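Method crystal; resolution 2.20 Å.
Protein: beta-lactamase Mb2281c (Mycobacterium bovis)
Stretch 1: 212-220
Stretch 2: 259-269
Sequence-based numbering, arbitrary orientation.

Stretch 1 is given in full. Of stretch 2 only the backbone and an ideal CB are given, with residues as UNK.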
# COMPACT_ATOMS: atom_id res chain seq x y z
N PRO A 212 -15.80 9.58 -3.87
CA PRO A 212 -15.84 8.75 -2.67
C PRO A 212 -14.48 8.08 -2.48
O PRO A 212 -13.66 8.08 -3.39
CB PRO A 212 -16.95 7.76 -2.98
CG PRO A 212 -16.77 7.54 -4.44
CD PRO A 212 -16.53 8.94 -4.98
N HIS A 213 -14.24 7.50 -1.30
CA HIS A 213 -12.96 6.85 -1.02
C HIS A 213 -13.14 5.69 -0.05
O HIS A 213 -14.21 5.53 0.54
CB HIS A 213 -11.98 7.86 -0.42
CG HIS A 213 -10.54 7.46 -0.53
ND1 HIS A 213 -9.91 7.31 -1.75
CD2 HIS A 213 -9.62 7.16 0.41
CE1 HIS A 213 -8.65 6.94 -1.54
NE2 HIS A 213 -8.45 6.85 -0.24
N TRP A 214 -12.11 4.87 0.12
CA TRP A 214 -12.20 3.74 1.04
C TRP A 214 -11.89 4.13 2.48
O TRP A 214 -12.28 3.43 3.41
CB TRP A 214 -11.30 2.59 0.58
CG TRP A 214 -9.90 2.99 0.22
CD1 TRP A 214 -9.48 3.53 -0.96
CD2 TRP A 214 -8.74 2.88 1.05
NE1 TRP A 214 -8.12 3.77 -0.92
CE2 TRP A 214 -7.64 3.38 0.31
CE3 TRP A 214 -8.52 2.41 2.36
CZ2 TRP A 214 -6.34 3.41 0.82
CZ3 TRP A 214 -7.22 2.45 2.87
CH2 TRP A 214 -6.15 2.95 2.10
N THR A 215 -11.18 5.25 2.67
CA THR A 215 -10.86 5.70 4.03
C THR A 215 -12.06 6.45 4.63
O THR A 215 -13.10 6.59 3.99
CB THR A 215 -9.61 6.63 4.06
OG1 THR A 215 -9.84 7.78 3.22
CG2 THR A 215 -8.38 5.89 3.57
N GLY A 216 -11.91 6.92 5.86
CA GLY A 216 -13.01 7.62 6.51
C GLY A 216 -13.08 9.09 6.12
O GLY A 216 -12.10 9.65 5.61
N GLU A 217 -14.22 9.72 6.37
CA GLU A 217 -14.40 11.13 6.05
C GLU A 217 -13.56 11.99 6.97
O GLU A 217 -13.33 13.16 6.69
CB GLU A 217 -15.86 11.55 6.21
CG GLU A 217 -16.79 10.99 5.16
CD GLU A 217 -18.15 11.66 5.19
OE1 GLU A 217 -18.76 11.72 6.28
OE2 GLU A 217 -18.61 12.14 4.12
N CYS A 218 -13.09 11.40 8.06
CA CYS A 218 -12.28 12.14 9.01
C CYS A 218 -10.78 11.89 8.88
O CYS A 218 -9.98 12.53 9.57
CB CYS A 218 -12.78 11.86 10.43
SG CYS A 218 -14.46 12.48 10.74
N ASN A 219 -10.38 10.97 8.01
CA ASN A 219 -8.96 10.72 7.81
C ASN A 219 -8.38 12.01 7.24
O ASN A 219 -9.06 12.70 6.48
CB ASN A 219 -8.75 9.55 6.84
CG ASN A 219 -8.70 8.20 7.56
OD1 ASN A 219 -7.80 7.95 8.37
ND2 ASN A 219 -9.66 7.33 7.27
N SER A 220 -7.16 12.35 7.61
CA SER A 220 -6.54 13.58 7.11
C SER A 220 -6.14 13.40 5.65
O SER A 220 -6.03 12.26 5.18
CB SER A 220 -5.30 13.93 7.91
OG SER A 220 -4.28 13.00 7.63
N UNK A 259 -19.18 0.59 4.69
CA UNK A 259 -18.57 -0.01 5.88
C UNK A 259 -17.12 0.41 6.10
O UNK A 259 -16.73 0.74 7.23
CB UNK A 259 -18.64 -1.54 5.78
N UNK A 260 -16.32 0.40 5.05
CA UNK A 260 -14.92 0.78 5.22
C UNK A 260 -14.74 2.18 5.78
O UNK A 260 -14.00 2.37 6.73
CB UNK A 260 -14.19 0.68 3.88
N UNK A 261 -15.43 3.18 5.21
CA UNK A 261 -15.29 4.54 5.73
C UNK A 261 -15.83 4.65 7.16
O UNK A 261 -15.26 5.35 8.00
CB UNK A 261 -16.02 5.53 4.82
N UNK A 262 -16.91 3.93 7.44
CA UNK A 262 -17.52 3.94 8.76
C UNK A 262 -16.61 3.40 9.85
O UNK A 262 -16.50 3.99 10.92
CB UNK A 262 -18.82 3.13 8.73
N UNK A 263 -15.94 2.28 9.58
CA UNK A 263 -15.06 1.72 10.61
C UNK A 263 -13.83 2.61 10.78
O UNK A 263 -13.26 2.69 11.87
CB UNK A 263 -14.64 0.29 10.25
N UNK A 264 -13.45 3.29 9.71
CA UNK A 264 -12.30 4.19 9.76
C UNK A 264 -12.58 5.38 10.67
O UNK A 264 -11.76 5.72 11.53
CB UNK A 264 -11.94 4.67 8.35
N UNK A 265 -13.73 6.01 10.50
CA UNK A 265 -14.06 7.15 11.34
C UNK A 265 -14.34 6.72 12.78
O UNK A 265 -14.08 7.47 13.72
CB UNK A 265 -15.27 7.89 10.77
N UNK A 266 -14.85 5.49 12.94
CA UNK A 266 -15.11 4.96 14.27
C UNK A 266 -13.77 4.77 14.97
O UNK A 266 -13.61 5.13 16.14
CB UNK A 266 -15.89 3.65 14.21
N UNK A 267 -12.80 4.23 14.25
CA UNK A 267 -11.47 4.02 14.81
C UNK A 267 -10.79 5.35 15.14
O UNK A 267 -10.17 5.49 16.19
CB UNK A 267 -10.61 3.22 13.84
N UNK A 268 -10.91 6.34 14.26
CA UNK A 268 -10.29 7.63 14.53
C UNK A 268 -10.92 8.29 15.75
O UNK A 268 -10.21 8.77 16.63
CB UNK A 268 -10.41 8.55 13.31
N UNK A 269 -12.24 8.33 15.80
CA UNK A 269 -12.93 8.96 16.92
C UNK A 269 -12.61 8.31 18.27
O UNK A 269 -12.51 9.00 19.28
CB UNK A 269 -14.44 8.92 16.68

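Stretch 2 is a helix throughout, so its CA-to-CB directions sort the positions. At 259 nothing of stretch 1 lies within 5.5 Å of the ideal CB; the contact sets no limit, and the residue is Leu259.

Position 260 points toward stretch 1, its ideal CB 3.4 Å from Trp214 O. Beyond lies the CB of Trp214, an apolar surface that would suit a large aliphatic or aromatic group. The deposited Trp260 (chi1 m) brings its ring edge there, CE3 lying 3.7 Å from Trp214 CB.

At 261 the CB points sideways and its ideal position is a tight 3.2 Å from Thr215 O. The backbone N has no bond to the preceding turn, and phi is -64°; these suit proline, although small residues would also fit. Pro261 is deposited, and the helix is kinked here. Its CG lies 3.6 Å from His213 O, and its CA makes a CA-H...O contact with Thr215 O (3.5 Å). The close passage has its counterpart in Gly216, whose CA is 3.5 Å from Pro261 O; a CB there would be only 3.2 Å from that oxygen.

Position 262 points away and 263 sideways, neither with stretch 1 within 5.5 Å of its ideal CB; Ala262 and Ile263 follow.

At 264 the CB points toward stretch 1, 3.4 Å from Gly216 N, so the close backbone favours a small residue: Gly, Ala, Ser or perhaps Cys. Ser264 (chi1 m) places CB 3.3 Å from Gly216 N, while OG donates to Trp260 O (2.9 Å) within the helix.

Position 265 points sideways, its ideal CB 4.7 Å from Cys218 SG and 4.9 Å from Glu217 N. The type I turn from Gly216 to Asn219 presents the amides of Glu217 and Cys218, calling for an acceptor about two bonds beyond CB: Asp, with Asn as a lesser candidate because it offers one oxygen; Ser would fall short. Asp265 (chi1 m) accepts from both: Glu217 N to Asp265 OD2 is 2.9 Å (143° at the hydrogen) and Cys218 N to Asp265 OD1 is 2.7 Å (152°). Gly216 leaves room for this carboxylate, since a CB there would sit 2.2 Å from OD1.

Positions 266 and 267 are out of reach; they are Ala266 and Val267.

Position 268 points toward stretch 1, but its ideal CB is 5.0 Å from Cys218 CB, a gap suited to Leu, Met or Ile. Leu268 (m, t) fills it: CD1 lies 3.9 Å from Cys218 CB and 3.5 Å from Asn219 N.

Position 269 points sideways without contact and is Ala269.

Stretch 2 259-269: LWPAISDAVLA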
# COMPACT_ATOMS: atom_id res chain seq x y z
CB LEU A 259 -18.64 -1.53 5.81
CG LEU A 259 -20.03 -2.17 5.77
CD1 LEU A 259 -19.90 -3.68 5.82
CD2 LEU A 259 -20.86 -1.68 6.95
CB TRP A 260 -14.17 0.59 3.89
CG TRP A 260 -13.88 -0.87 3.63
CD1 TRP A 260 -14.35 -1.95 4.33
CD2 TRP A 260 -13.03 -1.41 2.61
NE1 TRP A 260 -13.84 -3.12 3.82
CE2 TRP A 260 -13.02 -2.81 2.76
CE3 TRP A 260 -12.27 -0.83 1.58
CZ2 TRP A 260 -12.28 -3.65 1.92
CZ3 TRP A 260 -11.54 -1.67 0.74
CH2 TRP A 260 -11.54 -3.06 0.92
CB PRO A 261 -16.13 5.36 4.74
CG PRO A 261 -16.02 4.57 3.47
CD PRO A 261 -16.19 3.16 3.96
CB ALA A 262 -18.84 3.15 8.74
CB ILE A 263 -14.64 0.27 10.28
CG1 ILE A 263 -13.92 -0.33 11.49
CG2 ILE A 263 -13.75 0.23 9.05
CD1 ILE A 263 -13.60 -1.80 11.32
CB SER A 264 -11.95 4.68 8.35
OG SER A 264 -11.48 3.61 7.55
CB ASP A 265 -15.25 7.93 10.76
CG ASP A 265 -14.91 8.59 9.43
OD1 ASP A 265 -13.78 9.10 9.30
OD2 ASP A 265 -15.78 8.62 8.54
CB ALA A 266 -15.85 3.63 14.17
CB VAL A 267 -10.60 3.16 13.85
CG1 VAL A 267 -9.13 3.24 14.23
CG2 VAL A 267 -11.06 1.71 13.92
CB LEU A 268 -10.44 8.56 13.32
CG LEU A 268 -9.64 8.23 12.06
CD1 LEU A 268 -10.15 9.08 10.92
CD2 LEU A 268 -8.15 8.44 12.29
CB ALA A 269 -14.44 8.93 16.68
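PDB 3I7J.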